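Local coordinates for protein 2',5'-phosphodiesterase 12 (PDB 4Z0V) that belongs to the endonuclease/exonuclease/phosphatase family, with a DNase I-like sandwich of beta sheets and helices and a bound magnesium ion, at residues 127-132 / 168-173. Sequence-based numbering, arbitrary orientation.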
loop_
_atom_site.group_PDB
_atom_site.type_symbol
_atom_site.label_atom_id
_atom_site.label_comp_id
_atom_site.label_asym_id
_atom_site.label_seq_id
_atom_site.Cartn_x
_atom_site.Cartn_y
_atom_site.Cartn_z
ATOM N N ARG A 127 -6.448 -6.564 -10.476
ATOM C CA ARG A 127 -5.359 -7.059 -9.638
ATOM C C ARG A 127 -5.253 -6.114 -8.427
ATOM O O ARG A 127 -4.961 -4.926 -8.583
ATOM C CB ARG A 127 -4.032 -7.142 -10.399
ATOM C CG ARG A 127 -2.900 -7.642 -9.501
ATOM C CD ARG A 127 -1.684 -8.044 -10.290
ATOM N NE ARG A 127 -1.947 -9.270 -11.053
ATOM C CZ ARG A 127 -1.435 -9.552 -12.246
ATOM N NH1 ARG A 127 -0.593 -8.706 -12.833
ATOM N NH2 ARG A 127 -1.767 -10.678 -12.863
ATOM N N THR A 128 -5.394 -6.663 -7.227
ATOM C CA THR A 128 -5.468 -5.854 -6.001
ATOM C C THR A 128 -4.360 -6.242 -5.047
ATOM O O THR A 128 -4.018 -7.430 -4.928
ATOM C CB THR A 128 -6.865 -6.074 -5.368
ATOM O OG1 THR A 128 -7.863 -5.759 -6.339
ATOM C CG2 THR A 128 -7.098 -5.183 -4.149
ATOM N N VAL A 129 -3.707 -5.211 -4.457
ATOM C CA VAL A 129 -2.605 -5.409 -3.510
ATOM C C VAL A 129 -2.973 -4.758 -2.192
ATOM O O VAL A 129 -3.521 -3.652 -2.199
ATOM C CB VAL A 129 -1.289 -4.764 -4.065
ATOM C CG1 VAL A 129 -0.151 -4.838 -3.024
ATOM C CG2 VAL A 129 -0.859 -5.402 -5.396
ATOM N N SER A 130 -2.616 -5.373 -1.069
ATOM C CA SER A 130 -2.730 -4.729 0.261
ATOM C C SER A 130 -1.411 -4.955 0.943
ATOM O O SER A 130 -0.953 -6.106 1.031
ATOM C CB SER A 130 -3.901 -5.249 1.095
ATOM O OG SER A 130 -3.963 -4.519 2.319
ATOM N N TYR A 131 -0.766 -3.862 1.410
ATOM C CA TYR A 131 0.584 -4.045 1.963
ATOM C C TYR A 131 0.930 -3.003 3.006
ATOM O O TYR A 131 0.867 -1.818 2.711
ATOM C CB TYR A 131 1.559 -3.900 0.773
ATOM C CG TYR A 131 3.013 -4.298 0.931
ATOM C CD1 TYR A 131 3.436 -5.083 2.009
ATOM C CD2 TYR A 131 3.948 -4.005 -0.069
ATOM C CE1 TYR A 131 4.747 -5.561 2.083
ATOM C CE2 TYR A 131 5.266 -4.460 0.009
ATOM C CZ TYR A 131 5.655 -5.259 1.076
ATOM O OH TYR A 131 6.942 -5.745 1.118
ATOM N N ASN A 132 1.340 -3.449 4.206
ATOM C CA ASN A 132 1.819 -2.546 5.253
ATOM C C ASN A 132 3.324 -2.497 4.991
ATOM O O ASN A 132 3.997 -3.525 5.121
ATOM C CB ASN A 132 1.433 -3.056 6.665
ATOM C CG ASN A 132 2.055 -2.232 7.781
ATOM O OD1 ASN A 132 3.202 -1.769 7.663
ATOM N ND2 ASN A 132 1.323 -2.056 8.908
ATOM N N LYS A 168 10.536 -1.926 -6.667
ATOM C CA LYS A 168 10.646 -3.081 -7.557
ATOM C C LYS A 168 9.460 -4.042 -7.326
ATOM O O LYS A 168 8.843 -4.515 -8.269
ATOM C CB LYS A 168 11.983 -3.806 -7.347
ATOM C CG LYS A 168 12.137 -4.963 -8.363
ATOM C CD LYS A 168 13.471 -5.664 -8.314
ATOM C CE LYS A 168 13.541 -6.751 -9.383
ATOM N NZ LYS A 168 14.906 -7.368 -9.370
ATOM N N GLU A 169 9.151 -4.287 -6.067
ATOM C CA GLU A 169 8.064 -5.184 -5.682
ATOM C C GLU A 169 6.722 -4.723 -6.244
ATOM O O GLU A 169 6.045 -5.480 -6.930
ATOM C CB GLU A 169 7.977 -5.302 -4.159
ATOM C CG GLU A 169 6.851 -6.250 -3.780
ATOM C CD GLU A 169 6.800 -6.596 -2.315
ATOM O OE1 GLU A 169 5.913 -7.395 -1.940
ATOM O OE2 GLU A 169 7.628 -6.064 -1.543
ATOM N N LEU A 170 6.317 -3.497 -5.909
ATOM C CA LEU A 170 5.029 -2.998 -6.334
ATOM C C LEU A 170 4.924 -2.825 -7.809
ATOM O O LEU A 170 3.926 -3.252 -8.369
ATOM C CB LEU A 170 4.703 -1.672 -5.614
ATOM C CG LEU A 170 4.447 -1.835 -4.116
ATOM C CD1 LEU A 170 4.136 -0.467 -3.481
ATOM C CD2 LEU A 170 3.246 -2.797 -3.872
ATOM N N THR A 171 5.938 -2.259 -8.474
ATOM C CA THR A 171 5.828 -2.091 -9.931
ATOM C C THR A 171 5.797 -3.439 -10.649
ATOM O O THR A 171 5.080 -3.577 -11.640
ATOM C CB THR A 171 6.942 -1.201 -10.473
ATOM O OG1 THR A 171 8.216 -1.816 -10.217
ATOM C CG2 THR A 171 6.885 0.253 -9.875
ATOM N N GLY A 172 6.503 -4.420 -10.090
ATOM C CA GLY A 172 6.538 -5.781 -10.605
ATOM C C GLY A 172 5.210 -6.522 -10.527
ATOM O O GLY A 172 4.995 -7.456 -11.306
ATOM N N TYR A 173 4.302 -6.117 -9.598
ATOM C CA TYR A 173 2.973 -6.735 -9.478
ATOM C C TYR A 173 2.048 -6.344 -10.609
ATOM O O TYR A 173 1.025 -7.004 -10.786
ATOM C CB TYR A 173 2.307 -6.428 -8.136
ATOM C CG TYR A 173 2.955 -7.124 -6.955
ATOM C CD1 TYR A 173 3.474 -8.419 -7.073
ATOM C CD2 TYR A 173 3.086 -6.481 -5.729
ATOM C CE1 TYR A 173 4.049 -9.071 -5.980
ATOM C CE2 TYR A 173 3.717 -7.094 -4.651
ATOM C CZ TYR A 173 4.205 -8.389 -4.780
ATOM O OH TYR A 173 4.771 -9.007 -3.691
#
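The carboxylate of Glu-169 is gripped by two tyrosine hydroxyls, one from each segment. Tyr-131 OH, reaching in from the strand, donates to Glu-169 OE2 at 2.8 Å on the syn side of that oxygen, while Tyr-173 OH donates to Glu-169 OE1 at 2.6 Å on the anti side. Tyr-131 and Glu-169 meet tip to tip, their ring and carboxylate planes turned 58° apart. With CG anti to the backbone N and an extended chain beyond it, Glu-169 reaches from helix 159-172 toward the Tyr-131 hydroxyl. Its own backbone O lies over one face of the Tyr-173 ring, offset toward the rim, and accepts a hydrogen bond from His-114.

Next to this polar cluster the contact is apolar. Leu-170 CD2 touches two strand side chains, 4.1 Å from Val-129 CG1 and as close to the edge of the Tyr-131 ring at its CD2. The other branch of Val-129, CG2, comes within 4.1 Å of Tyr-173 CD2, the two side chains crossing at about a right angle. Val-434 of the adjacent strand 433-439 also touches both Val-129 and Tyr-173.

At the far end Arg-127 NH1 donates to Tyr-173 O at 3.1 Å, a bent bond (142° at the hydrogen) with the oxygen 26° out of the guanidinium plane. The bend at chi3 turns NE off the line of the chain; NE forms a salt bridge with Asp-436, and NH1 has a second acceptor in Lys-119 O.

Helix 159-172 thus packs on strand 125-132, one of the two middle strands of the six-stranded mixed sheet; the chain then enters strand 177-184, parallel to and beside 125-132, which completes a beta-alpha-beta crossover. Paired hydroxyl donors should stabilise the buried Glu-169 as a carboxylate and restrain its rotation.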